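Local coordinates for putative nitrate transport protein (Thermoplasma volcanium, PDB 3MST) that probably binds a small solute, perhaps nitrate, as the binding component of an uptake system, at residues G23-G28 against H46-E51; G28-P33 against V76-Y81; G69-A74 against D239-G244; S82-E87 against A134-E139. All coordinates share one frame; numbering follows the deposited sequence.

Contact 1: residues G23-G28 against H46-E51; sequences GMPFSG and HNICSE. Unlike the reference sequence in segment 23-28: Ser27 (reference Ala).
Gly23 pairs with His46 and Met24 with Asn47 as parallel bridges, on the evidence of two bonds that Met24 makes: its N gives to His46 O (3.0 Å) and its O receives from Ile48 N (3.0 Å). Past these bridges the Asn47 side chain takes over. A first torsion of -173° swings its CG to the far side from its backbone N. Asn47 CB points a C-H at the centre of the Phe26 ring, 3.4 Å from the centroid and 6° off the normal, a CH-pi contact; the amide, its plane 4° from the ring's, is displaced toward Phe26 CG. Asn47 OD1 accepts Phe26 N at 2.9 Å and, from the opposite face of the amide, Cys49 N at 3.0 Å, which closes an Asx turn; the two donors fix the amide's rotation. An alanine here has no OD1 for them, and the turn and the Phe26 backbone would probably be less firmly held. Pro25 lies alongside one conformer of Ile48, and Pro25 CB touches Cys49 SG at 3.6 Å. The bridges join strands 22-24 and 45-47 of a beta-alpha-beta unit. Strand 45-47 is outermost in its sheet, strand 57-61 flanks 22-24 on the other side, and Met24 and Phe26 reach Leu34 and Leu35 of helix 32-36.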
loop_
_atom_site.group_PDB
_atom_site.type_symbol
_atom_site.label_atom_id
_atom_site.label_comp_id
_atom_site.label_asym_id
_atom_site.label_seq_id
_atom_site.Cartn_x
_atom_site.Cartn_y
_atom_site.Cartn_z
ATOM N N GLY A 23 -14.174 2.505 -0.004
ATOM C CA GLY A 23 -13.315 3.290 -0.897
ATOM C C GLY A 23 -11.863 2.834 -0.804
ATOM O O GLY A 23 -11.357 2.504 0.260
HETATM N N MSE A 24 -11.175 2.862 -1.941
HETATM C CA MSE A 24 -9.768 2.433 -2.014
HETATM C C MSE A 24 -9.189 2.971 -3.330
HETATM O O MSE A 24 -9.909 3.163 -4.304
HETATM C CB MSE A 24 -9.652 0.928 -1.992
HETATM C CG MSE A 24 -10.316 0.282 -3.198
HETATM SE SE MSE A 24 -10.701 -1.614 -2.877
HETATM C CE MSE A 24 -12.166 -1.292 -1.633
ATOM N N PRO A 25 -7.875 3.223 -3.367
ATOM C CA PRO A 25 -7.276 3.626 -4.633
ATOM C C PRO A 25 -7.044 2.426 -5.541
ATOM O O PRO A 25 -6.274 1.524 -5.191
ATOM C CB PRO A 25 -5.942 4.218 -4.199
ATOM C CG PRO A 25 -5.589 3.438 -2.906
ATOM C CD PRO A 25 -6.917 3.232 -2.251
ATOM N N PHE A 26 -7.660 2.423 -6.733
ATOM C CA PHE A 26 -7.535 1.255 -7.581
ATOM C C PHE A 26 -6.133 1.109 -8.166
ATOM O O PHE A 26 -5.737 0.022 -8.612
ATOM C CB PHE A 26 -8.557 1.251 -8.718
ATOM C CG PHE A 26 -9.980 0.899 -8.327
ATOM C CD1 PHE A 26 -10.426 0.880 -7.031
ATOM C CD2 PHE A 26 -10.889 0.583 -9.319
ATOM C CE1 PHE A 26 -11.748 0.587 -6.754
ATOM C CE2 PHE A 26 -12.179 0.268 -9.064
ATOM C CZ PHE A 26 -12.632 0.259 -7.774
ATOM N N SER A 27 -5.356 2.184 -8.157
ATOM C CA SER A 27 -3.969 2.079 -8.558
ATOM C C SER A 27 -3.019 1.681 -7.427
ATOM O O SER A 27 -1.827 1.461 -7.657
ATOM C CB SER A 27 -3.484 3.351 -9.169
ATOM O OG SER A 27 -3.531 4.405 -8.257
ATOM N N GLY A 28 -3.536 1.579 -6.201
ATOM C CA GLY A 28 -2.730 1.175 -5.068
ATOM C C GLY A 28 -2.851 -0.316 -4.882
ATOM O O GLY A 28 -3.981 -0.821 -4.858
ATOM N N HIS A 46 -15.340 1.343 -4.458
ATOM C CA HIS A 46 -15.276 2.634 -5.131
ATOM C C HIS A 46 -13.815 3.076 -5.223
ATOM O O HIS A 46 -13.034 2.914 -4.265
ATOM C CB HIS A 46 -16.055 3.693 -4.358
ATOM C CG HIS A 46 -17.477 3.325 -4.141
ATOM N ND1 HIS A 46 -18.446 3.569 -5.081
ATOM C CD2 HIS A 46 -18.086 2.690 -3.105
ATOM C CE1 HIS A 46 -19.608 3.124 -4.618
ATOM N NE2 HIS A 46 -19.421 2.601 -3.415
ATOM N N ASN A 47 -13.474 3.640 -6.377
ATOM C CA ASN A 47 -12.092 4.076 -6.660
ATOM C C ASN A 47 -11.850 5.500 -6.255
ATOM O O ASN A 47 -12.314 6.427 -6.932
ATOM C CB ASN A 47 -11.837 3.922 -8.160
ATOM C CG ASN A 47 -10.400 4.176 -8.549
ATOM O OD1 ASN A 47 -9.544 4.394 -7.694
ATOM N ND2 ASN A 47 -10.113 4.145 -9.864
ATOM N N ILE A 48 -11.113 5.722 -5.173
ATOM C CA ILE A 48 -10.851 7.092 -4.728
ATOM C C ILE A 48 -9.793 7.816 -5.584
ATOM O O ILE A 48 -9.434 8.971 -5.302
ATOM C CB ILE A 48 -10.486 7.140 -3.235
ATOM C CG1 ILE A 48 -9.184 6.392 -2.973
ATOM C CG2 ILE A 48 -11.644 6.593 -2.376
ATOM C CD1 ILE A 48 -8.741 6.435 -1.517
ATOM N N CYS A 49 -9.264 7.136 -6.605
ATOM C CA CYS A 49 -8.453 7.819 -7.617
ATOM C C CYS A 49 -9.323 8.574 -8.622
ATOM O O CYS A 49 -8.827 9.480 -9.295
ATOM C CB CYS A 49 -7.560 6.840 -8.369
ATOM S SG CYS A 49 -6.426 5.927 -7.381
ATOM N N SER A 50 -10.591 8.189 -8.751
ATOM C CA SER A 50 -11.486 8.770 -9.712
ATOM C C SER A 50 -12.751 9.401 -9.131
ATOM O O SER A 50 -13.465 10.101 -9.876
ATOM C CB SER A 50 -11.857 7.730 -10.769
ATOM O OG SER A 50 -12.583 6.648 -10.246
ATOM N N GLU A 51 -13.039 9.161 -7.846
ATOM C CA GLU A 51 -14.262 9.631 -7.139
ATOM C C GLU A 51 -13.714 10.331 -5.892
ATOM O O GLU A 51 -12.824 9.787 -5.238
ATOM C CB GLU A 51 -15.104 8.449 -6.555
ATOM C CG GLU A 51 -15.934 7.503 -7.459
ATOM C CD GLU A 51 -16.965 6.684 -6.657
ATOM O OE1 GLU A 51 -17.324 7.135 -5.545
ATOM O OE2 GLU A 51 -17.419 5.590 -7.124
#

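Contact 2: residues G28-P33 against V76-Y81; sequences GPVSFP and VRIDMY
Pro29 and Val30, in the 3-10 turn that leads into helix 32-36, pack on Val76 near the end of strand 71-77 and on Ile78 and Met80 in the link to strand 81-85 of the other sheet. The nearest CA atoms, Pro29 CA and Met80 CA, are 7.4 Å apart, so side chains keep the backbones from touching. The joint is apolar: its close pairs are carbon with carbon or selenium. The Pro29 ring crosses the selenomethionine chain of Met80 at a slant, CG coming to 3.8 Å from Met80 SE, with CB and CD scarcely farther. Ile78 sends its two branches to different places. With CG1 beside the backbone N (chi1 -45°) and the chain extended beyond it, CD1 reaches the turn's backbone at Val30 CA (3.6 Å), whereas CG2 lies 4.2 Å from Pro29 CB. Val30 CG2 and Val76 CG2 meet more loosely, at 4.5 Å. The turn is braced from within by Ser31 N bonding to Gly28 O (2.9 Å) and from outside by His214, whose NE2 bonds to Pro29 O. An acetate lies near Pro29, and an unidentified ligand near Met80 bonds to Ile78 O; both probably come from the crystallisation liquor, though they may mark a pocket. A helix start beside a crossing between two sheets is consistent with the interdomain cleft of a periplasmic-binding-protein-like fold.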
loop_
_atom_site.group_PDB
_atom_site.type_symbol
_atom_site.label_atom_id
_atom_site.label_comp_id
_atom_site.label_asym_id
_atom_site.label_seq_id
_atom_site.Cartn_x
_atom_site.Cartn_y
_atom_site.Cartn_z
ATOM N N GLY A 28 -3.536 1.579 -6.201
ATOM C CA GLY A 28 -2.730 1.175 -5.068
ATOM C C GLY A 28 -2.851 -0.316 -4.882
ATOM O O GLY A 28 -3.981 -0.821 -4.858
ATOM N N PRO A 29 -1.733 -1.033 -4.671
ATOM C CA PRO A 29 -1.806 -2.495 -4.451
ATOM C C PRO A 29 -2.680 -2.927 -3.286
ATOM O O PRO A 29 -3.163 -4.068 -3.263
ATOM C CB PRO A 29 -0.352 -2.899 -4.256
ATOM C CG PRO A 29 0.404 -1.858 -5.086
ATOM C CD PRO A 29 -0.328 -0.577 -4.828
ATOM N N VAL A 30 -2.939 -2.038 -2.327
ATOM C CA VAL A 30 -3.854 -2.399 -1.239
ATOM C C VAL A 30 -5.229 -2.807 -1.762
ATOM O O VAL A 30 -5.906 -3.598 -1.142
ATOM C CB VAL A 30 -4.001 -1.265 -0.184
ATOM C CG1 VAL A 30 -4.796 -0.061 -0.762
ATOM C CG2 VAL A 30 -4.674 -1.783 1.090
ATOM N N SER A 31 -5.649 -2.263 -2.916
ATOM C CA SER A 31 -6.944 -2.605 -3.493
ATOM C C SER A 31 -7.019 -3.940 -4.204
ATOM O O SER A 31 -8.127 -4.427 -4.447
ATOM C CB SER A 31 -7.374 -1.532 -4.487
ATOM O OG SER A 31 -6.604 -1.546 -5.672
ATOM N N PHE A 32 -5.876 -4.507 -4.579
ATOM C CA PHE A 32 -5.890 -5.556 -5.582
ATOM C C PHE A 32 -6.680 -6.787 -5.139
ATOM O O PHE A 32 -7.392 -7.356 -5.982
ATOM C CB PHE A 32 -4.489 -5.927 -6.015
ATOM C CG PHE A 32 -3.729 -4.806 -6.741
ATOM C CD1 PHE A 32 -4.327 -3.607 -7.101
ATOM C CD2 PHE A 32 -2.404 -5.034 -7.021
ATOM C CE1 PHE A 32 -3.550 -2.626 -7.773
ATOM C CE2 PHE A 32 -1.616 -4.093 -7.670
ATOM C CZ PHE A 32 -2.193 -2.883 -8.029
ATOM N N PRO A 33 -6.601 -7.232 -3.874
ATOM C CA PRO A 33 -7.378 -8.401 -3.481
ATOM C C PRO A 33 -8.873 -8.198 -3.643
ATOM O O PRO A 33 -9.589 -9.204 -3.915
ATOM C CB PRO A 33 -6.973 -8.625 -2.015
ATOM C CG PRO A 33 -5.533 -8.111 -1.989
ATOM C CD PRO A 33 -5.672 -6.835 -2.812
ATOM N N VAL A 76 -2.362 -4.247 6.439
ATOM C CA VAL A 76 -1.900 -5.147 5.370
ATOM C C VAL A 76 -0.403 -4.900 5.157
ATOM O O VAL A 76 -0.032 -3.712 4.929
ATOM C CB VAL A 76 -2.674 -5.037 4.030
ATOM C CG1 VAL A 76 -2.348 -6.277 3.143
ATOM C CG2 VAL A 76 -4.189 -4.910 4.287
ATOM N N ARG A 77 0.410 -5.964 5.206
ATOM C CA ARG A 77 1.782 -5.900 4.729
ATOM C C ARG A 77 1.765 -6.225 3.228
ATOM O O ARG A 77 1.169 -7.245 2.808
ATOM C CB ARG A 77 2.660 -6.906 5.476
ATOM C CG ARG A 77 2.978 -6.533 6.915
ATOM C CD ARG A 77 3.837 -7.587 7.531
ATOM N NE ARG A 77 4.375 -7.223 8.841
ATOM C CZ ARG A 77 3.774 -7.438 9.991
ATOM N NH1 ARG A 77 2.555 -7.951 10.042
ATOM N NH2 ARG A 77 4.411 -7.107 11.116
ATOM N N ILE A 78 2.418 -5.397 2.423
ATOM C CA ILE A 78 2.503 -5.604 0.977
ATOM C C ILE A 78 3.893 -5.169 0.527
ATOM O O ILE A 78 4.323 -4.085 0.864
ATOM C CB ILE A 78 1.434 -4.772 0.238
ATOM C CG1 ILE A 78 0.060 -4.861 0.896
ATOM C CG2 ILE A 78 1.350 -5.233 -1.237
ATOM C CD1 ILE A 78 -0.980 -3.933 0.288
ATOM N N ASP A 79 4.613 -6.019 -0.208
ATOM C CA ASP A 79 5.966 -5.671 -0.629
ATOM C C ASP A 79 5.881 -5.007 -1.990
ATOM O O ASP A 79 5.795 -5.677 -3.013
ATOM C CB ASP A 79 6.831 -6.912 -0.662
ATOM C CG ASP A 79 8.319 -6.603 -0.746
ATOM O OD1 ASP A 79 8.701 -5.434 -0.586
ATOM O OD2 ASP A 79 9.079 -7.567 -0.950
HETATM N N MSE A 80 5.823 -3.681 -1.981
HETATM C CA MSE A 80 5.484 -2.863 -3.161
HETATM C C MSE A 80 6.661 -2.080 -3.728
HETATM O O MSE A 80 6.556 -1.557 -4.838
HETATM C CB MSE A 80 4.418 -1.836 -2.767
HETATM C CG MSE A 80 3.158 -2.429 -2.258
HETATM SE SE MSE A 80 1.871 -1.170 -1.629
HETATM C CE MSE A 80 2.595 -0.769 0.090
ATOM N N TYR A 81 7.747 -1.961 -2.956
ATOM C CA TYR A 81 8.852 -1.045 -3.295
ATOM C C TYR A 81 10.201 -1.756 -3.360
ATOM O O TYR A 81 10.438 -2.764 -2.659
ATOM C CB TYR A 81 8.943 0.072 -2.227
ATOM C CG TYR A 81 7.693 0.923 -2.179
ATOM C CD1 TYR A 81 7.387 1.800 -3.204
ATOM C CD2 TYR A 81 6.764 0.790 -1.166
ATOM C CE1 TYR A 81 6.219 2.527 -3.216
ATOM C CE2 TYR A 81 5.600 1.531 -1.173
ATOM C CZ TYR A 81 5.324 2.376 -2.180
ATOM O OH TYR A 81 4.134 3.064 -2.161
#

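Contact 3: residues G69-A74 against D239-G244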
loop_
_atom_site.group_PDB
_atom_site.type_symbol
_atom_site.label_atom_id
_atom_site.label_comp_id
_atom_site.label_asym_id
_atom_site.label_seq_id
_atom_site.Cartn_x
_atom_site.Cartn_y
_atom_site.Cartn_z
ATOM N N GLY A 69 -10.477 10.266 8.927
ATOM C CA GLY A 69 -11.088 10.390 10.249
ATOM C C GLY A 69 -11.775 9.143 10.763
ATOM O O GLY A 69 -12.688 9.234 11.608
ATOM N N LEU A 70 -11.364 7.991 10.245
ATOM C CA LEU A 70 -11.932 6.715 10.634
ATOM C C LEU A 70 -10.949 6.002 11.570
ATOM O O LEU A 70 -9.861 6.519 11.834
ATOM C CB LEU A 70 -12.298 5.882 9.391
ATOM C CG LEU A 70 -13.411 6.444 8.495
ATOM C CD1 LEU A 70 -13.458 5.672 7.174
ATOM C CD2 LEU A 70 -14.757 6.388 9.233
ATOM N N LYS A 71 -11.337 4.853 12.101
ATOM C CA LYS A 71 -10.541 4.064 13.059
ATOM C C LYS A 71 -9.970 2.841 12.374
ATOM O O LYS A 71 -10.684 2.100 11.679
ATOM C CB LYS A 71 -11.426 3.620 14.214
ATOM C CG LYS A 71 -12.051 4.805 14.916
ATOM C CD LYS A 71 -12.876 4.414 16.145
ATOM C CE LYS A 71 -13.697 5.613 16.655
ATOM N NZ LYS A 71 -14.535 5.209 17.835
ATOM N N ILE A 72 -8.669 2.661 12.526
ATOM C CA ILE A 72 -7.984 1.510 11.934
ATOM C C ILE A 72 -8.364 0.213 12.603
ATOM O O ILE A 72 -8.251 0.107 13.845
ATOM C CB ILE A 72 -6.458 1.720 11.954
ATOM C CG1 ILE A 72 -6.039 2.913 11.113
ATOM C CG2 ILE A 72 -5.699 0.445 11.530
ATOM C CD1 ILE A 72 -4.593 3.338 11.356
ATOM N N PHE A 73 -8.826 -0.783 11.849
ATOM C CA PHE A 73 -9.169 -2.093 12.411
ATOM C C PHE A 73 -8.372 -3.264 11.880
ATOM O O PHE A 73 -8.522 -4.363 12.374
ATOM C CB PHE A 73 -10.681 -2.367 12.284
ATOM C CG PHE A 73 -11.169 -2.500 10.867
ATOM C CD1 PHE A 73 -11.147 -3.713 10.234
ATOM C CD2 PHE A 73 -11.782 -1.449 10.228
ATOM C CE1 PHE A 73 -11.616 -3.881 8.942
ATOM C CE2 PHE A 73 -12.258 -1.616 8.905
ATOM C CZ PHE A 73 -12.200 -2.834 8.289
ATOM N N ALA A 74 -7.583 -3.056 10.805
ATOM C CA ALA A 74 -6.747 -4.102 10.271
ATOM C C ALA A 74 -5.653 -3.423 9.461
ATOM O O ALA A 74 -5.750 -2.253 9.074
ATOM C CB ALA A 74 -7.573 -5.045 9.386
ATOM N N ASP A 239 -3.176 10.872 16.003
ATOM C CA ASP A 239 -4.563 11.092 16.388
ATOM C C ASP A 239 -5.568 10.094 15.803
ATOM O O ASP A 239 -6.761 10.199 16.050
ATOM C CB ASP A 239 -4.957 12.493 15.972
ATOM C CG ASP A 239 -4.039 13.541 16.555
ATOM O OD1 ASP A 239 -3.673 13.401 17.754
ATOM O OD2 ASP A 239 -3.671 14.479 15.797
ATOM N N ILE A 240 -5.094 9.127 15.046
ATOM C CA ILE A 240 -5.975 8.075 14.507
ATOM C C ILE A 240 -6.022 6.908 15.491
ATOM O O ILE A 240 -5.018 6.375 15.903
ATOM C CB ILE A 240 -5.520 7.644 13.088
ATOM C CG1 ILE A 240 -5.648 8.780 12.055
ATOM C CG2 ILE A 240 -6.313 6.423 12.605
ATOM C CD1 ILE A 240 -7.093 9.205 11.727
ATOM N N GLU A 241 -7.232 6.541 15.875
ATOM C CA GLU A 241 -7.466 5.491 16.812
ATOM C C GLU A 241 -7.428 4.135 16.099
ATOM O O GLU A 241 -7.703 4.044 14.917
ATOM C CB GLU A 241 -8.837 5.675 17.456
ATOM C CG GLU A 241 -8.932 6.884 18.321
ATOM C CD GLU A 241 -10.378 7.139 18.752
ATOM O OE1 GLU A 241 -11.153 6.152 18.907
ATOM O OE2 GLU A 241 -10.747 8.329 18.897
ATOM N N ILE A 242 -7.037 3.108 16.834
ATOM C CA ILE A 242 -6.991 1.709 16.440
ATOM C C ILE A 242 -7.999 0.921 17.276
ATOM O O ILE A 242 -8.065 1.058 18.512
ATOM C CB ILE A 242 -5.577 1.192 16.650
ATOM C CG1 ILE A 242 -4.616 1.926 15.637
ATOM C CG2 ILE A 242 -5.537 -0.337 16.509
ATOM C CD1 ILE A 242 -3.167 1.771 16.004
ATOM N N ILE A 243 -8.818 0.132 16.612
ATOM C CA ILE A 243 -9.857 -0.599 17.291
ATOM C C ILE A 243 -9.509 -2.069 17.186
ATOM O O ILE A 243 -8.929 -2.552 16.197
ATOM C CB ILE A 243 -11.295 -0.105 16.857
ATOM C CG1 ILE A 243 -11.537 -0.201 15.388
ATOM C CG2 ILE A 243 -11.482 1.358 17.257
ATOM C CD1 ILE A 243 -12.849 0.212 14.980
ATOM N N GLY A 244 -9.806 -2.772 18.279
ATOM C CA GLY A 244 -9.287 -4.123 18.522
ATOM C C GLY A 244 -8.135 -4.277 19.533
ATOM O O GLY A 244 -7.974 -3.569 20.556
ATOM O OXT GLY A 244 -7.340 -5.206 19.356
HETATM O O HOH W 1 -13.511 6.840 20.389
HETATM O O HOH W 2 -9.269 -4.791 14.907
#
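Lys71 runs alongside Glu241 and across Ile243, and its chain can be followed outward. CB rests against two methyls, CD1 and CG2 of Ile243, each 3.8 Å from Lys71 CB. CG passes Glu241 CB at 4.2 Å; CD presses on Ile243 CG2 (3.5 Å). CE then comes to 3.4 Å from Glu241 OE1, and NZ ends 3.7 Å from that same OE1, a long salt bridge. A water fills in the charge pair, accepting from Lys71 NZ and donating to Glu241 OE1. All torsions beyond CG are near 180°, which is why the lysine can stay beside the glutamate to its tip. Beneath, the backbones meet at a single bridge, Ile72 with Ile242: Ile72 N gives to Glu241 O (2.9 Å) and Ile72 O receives Ile243 N (2.8 Å), the latter with an N-H...O angle of 168°. The Ile72 and Ile240 side chains cross at about a right angle, Ile72 CD1 meeting Ile240 CG2 at 3.7 Å. The touching parts, Gly69 to Phe73 and Ile240 to Ile243, run 33° apart. Arg220 and Arg227 of helix 220-230 hold the tail's carbonyls. Phe73 and Ala74 both face Met162, a classic beta bulge, so the arrangement is a C-terminal tail bridged once to a bulged sheet strand.

Contact 4: residues S82-E87 against A134-E139; sequences SILGDE and ALVGNE
Ser82 and Val136 open an antiparallel ladder between neighbouring strands, 81-85 and 133-137, of the five-stranded mixed sheet; the short strand axes run at 140° to each other and approach to 4.7 Å. Ser82 N gives to Val136 O (2.8 Å) and Ser82 O takes Val136 N (3.0 Å), which marks this as a hydrogen-bonded pair. Its hydroxyl does more: OG lies beside the backbone N (chi1 -83°), which lets it donate to Asn138 OD1 at 2.7 Å, tilted 35° from the plane of the amide carbonyl. An alanine in place of Asn138 has no OD1, and the buried Ser82 hydroxyl would probably be freer to turn, held less firmly by its weak bond from Gly143 N. Ile83 follows as the non-hydrogen-bonded pair with Leu135 and turns to the other face of the sheet, where its CG1 lies 3.5 Å from Leu135 CD2 in one of the two conformers modelled for Leu135, the chains crossing at a slant. Leu84 returns to the face of Ser82, bonding through its N to Ala134 O (2.9 Å) and through its O to Ala134 N. Its CB stands 4.2 Å from Ala134 CB, and its CD1 meets Val136 CG2 at 4.0 Å, the two side chains nearly perpendicular. Helix 121-129 covers this face, with Ala128 against Leu84 and Cys124 against Ala134 and Val136, while Leu108 and Arg149 meet Ile83 on the other. Gly85, the last residue of the strand, has a positive phi, which favours glycine; beyond it Glu87 OE1 forms a salt bridge with Arg149 NE.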
loop_
_atom_site.group_PDB
_atom_site.type_symbol
_atom_site.label_atom_id
_atom_site.label_comp_id
_atom_site.label_asym_id
_atom_site.label_seq_id
_atom_site.Cartn_x
_atom_site.Cartn_y
_atom_site.Cartn_z
ATOM N N SER A 82 11.096 -1.182 -4.183
ATOM C CA SER A 82 12.426 -1.674 -4.376
ATOM C C SER A 82 13.432 -0.553 -4.122
ATOM O O SER A 82 13.157 0.614 -4.424
ATOM C CB SER A 82 12.634 -2.115 -5.815
ATOM O OG SER A 82 12.142 -3.445 -6.010
ATOM N N ILE A 83 14.544 -0.916 -3.506
ATOM C CA ILE A 83 15.675 -0.027 -3.307
ATOM C C ILE A 83 16.701 -0.326 -4.407
ATOM O O ILE A 83 17.130 -1.457 -4.599
ATOM C CB ILE A 83 16.283 -0.231 -1.913
ATOM C CG1 ILE A 83 15.252 -0.000 -0.804
ATOM C CG2 ILE A 83 17.555 0.660 -1.724
ATOM C CD1 ILE A 83 15.707 -0.597 0.572
ATOM N N LEU A 84 17.095 0.715 -5.113
ATOM C CA LEU A 84 18.079 0.687 -6.178
ATOM C C LEU A 84 19.356 1.348 -5.688
ATOM O O LEU A 84 19.329 2.269 -4.896
ATOM C CB LEU A 84 17.584 1.450 -7.385
ATOM C CG LEU A 84 16.141 1.180 -7.833
ATOM C CD1 LEU A 84 15.845 1.980 -9.125
ATOM C CD2 LEU A 84 15.885 -0.330 -8.043
ATOM N N GLY A 85 20.489 0.902 -6.191
ATOM C CA GLY A 85 21.711 1.615 -5.955
ATOM C C GLY A 85 22.336 1.449 -4.591
ATOM O O GLY A 85 22.104 0.449 -3.867
ATOM N N ASP A 86 23.113 2.482 -4.237
ATOM C CA ASP A 86 24.031 2.419 -3.105
ATOM C C ASP A 86 23.514 3.220 -1.907
ATOM O O ASP A 86 23.498 4.451 -1.914
ATOM C CB ASP A 86 25.390 2.948 -3.561
ATOM C CG ASP A 86 26.448 2.931 -2.466
ATOM O OD1 ASP A 86 26.200 2.501 -1.314
ATOM O OD2 ASP A 86 27.570 3.409 -2.764
ATOM N N GLU A 87 23.005 2.496 -0.900
ATOM C CA GLU A 87 22.424 3.103 0.293
ATOM C C GLU A 87 23.394 3.882 1.170
ATOM O O GLU A 87 22.955 4.563 2.093
ATOM C CB GLU A 87 21.645 2.078 1.126
ATOM C CG GLU A 87 20.384 1.583 0.473
ATOM C CD GLU A 87 19.631 0.659 1.403
ATOM O OE1 GLU A 87 19.069 1.180 2.416
ATOM O OE2 GLU A 87 19.583 -0.558 1.110
ATOM N N ALA A 134 17.856 4.831 -4.712
ATOM C CA ALA A 134 16.501 5.247 -5.007
ATOM C C ALA A 134 15.534 4.256 -4.340
ATOM O O ALA A 134 15.878 3.097 -4.120
ATOM C CB ALA A 134 16.222 5.331 -6.496
ATOM N N LEU A 135 14.319 4.733 -4.094
ATOM C CA LEU A 135 13.232 3.913 -3.588
ATOM C C LEU A 135 12.064 4.130 -4.531
ATOM O O LEU A 135 11.542 5.248 -4.650
ATOM C CB LEU A 135 12.875 4.296 -2.168
ATOM C CG LEU A 135 11.907 3.354 -1.425
ATOM C CD1 LEU A 135 10.477 3.409 -1.936
ATOM C CD2 LEU A 135 12.383 1.944 -1.408
ATOM N N VAL A 136 11.673 3.081 -5.243
ATOM C CA VAL A 136 10.656 3.185 -6.282
ATOM C C VAL A 136 9.675 2.039 -6.153
ATOM O O VAL A 136 9.978 0.990 -5.590
ATOM C CB VAL A 136 11.293 3.158 -7.726
ATOM C CG1 VAL A 136 12.256 4.322 -7.897
ATOM C CG2 VAL A 136 11.999 1.833 -7.979
ATOM N N GLY A 137 8.493 2.208 -6.702
ATOM C CA GLY A 137 7.593 1.067 -6.822
ATOM C C GLY A 137 8.196 0.003 -7.714
ATOM O O GLY A 137 8.908 0.284 -8.672
ATOM N N ASN A 138 7.811 -1.246 -7.493
ATOM C CA ASN A 138 8.355 -2.364 -8.248
ATOM C C ASN A 138 7.993 -2.280 -9.736
ATOM O O ASN A 138 8.682 -2.848 -10.545
ATOM C CB ASN A 138 7.868 -3.692 -7.681
ATOM C CG ASN A 138 8.389 -3.962 -6.303
ATOM O OD1 ASN A 138 9.420 -3.408 -5.907
ATOM N ND2 ASN A 138 7.697 -4.829 -5.571
ATOM N N GLU A 139 6.945 -1.539 -10.073
ATOM C CA GLU A 139 6.576 -1.339 -11.482
ATOM C C GLU A 139 7.585 -0.480 -12.234
ATOM O O GLU A 139 7.692 -0.570 -13.474
ATOM C CB GLU A 139 5.170 -0.769 -11.649
ATOM C CG GLU A 139 4.930 0.721 -11.313
ATOM C CD GLU A 139 4.933 1.067 -9.827
ATOM O OE1 GLU A 139 5.022 0.166 -8.962
ATOM O OE2 GLU A 139 4.824 2.287 -9.539
#

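From the N terminus, contact 1 closes the first and shortest loop, the crossover from strand 22-24 through helix 32-36 to strand 45-47. Contact 2 starts at Gly28, shared with contact 1, and ends beyond that loop, so the two cross; it ties the helix start to the exit of strand 71-77. Contact 3 joins the beginning of that strand to the C-terminal tail, crossing contact 2 and enclosing contact 4. Contact 4, in the second sheet and centred about 30 Å from the centre of contact 3, closes the loop from strand 81-85 through strand 91-94, helix 100-112, strand 115-118 and helix 121-129 to strand 133-137; contact 2 touches it where Met80 O meets Asn138 N (3.0 Å).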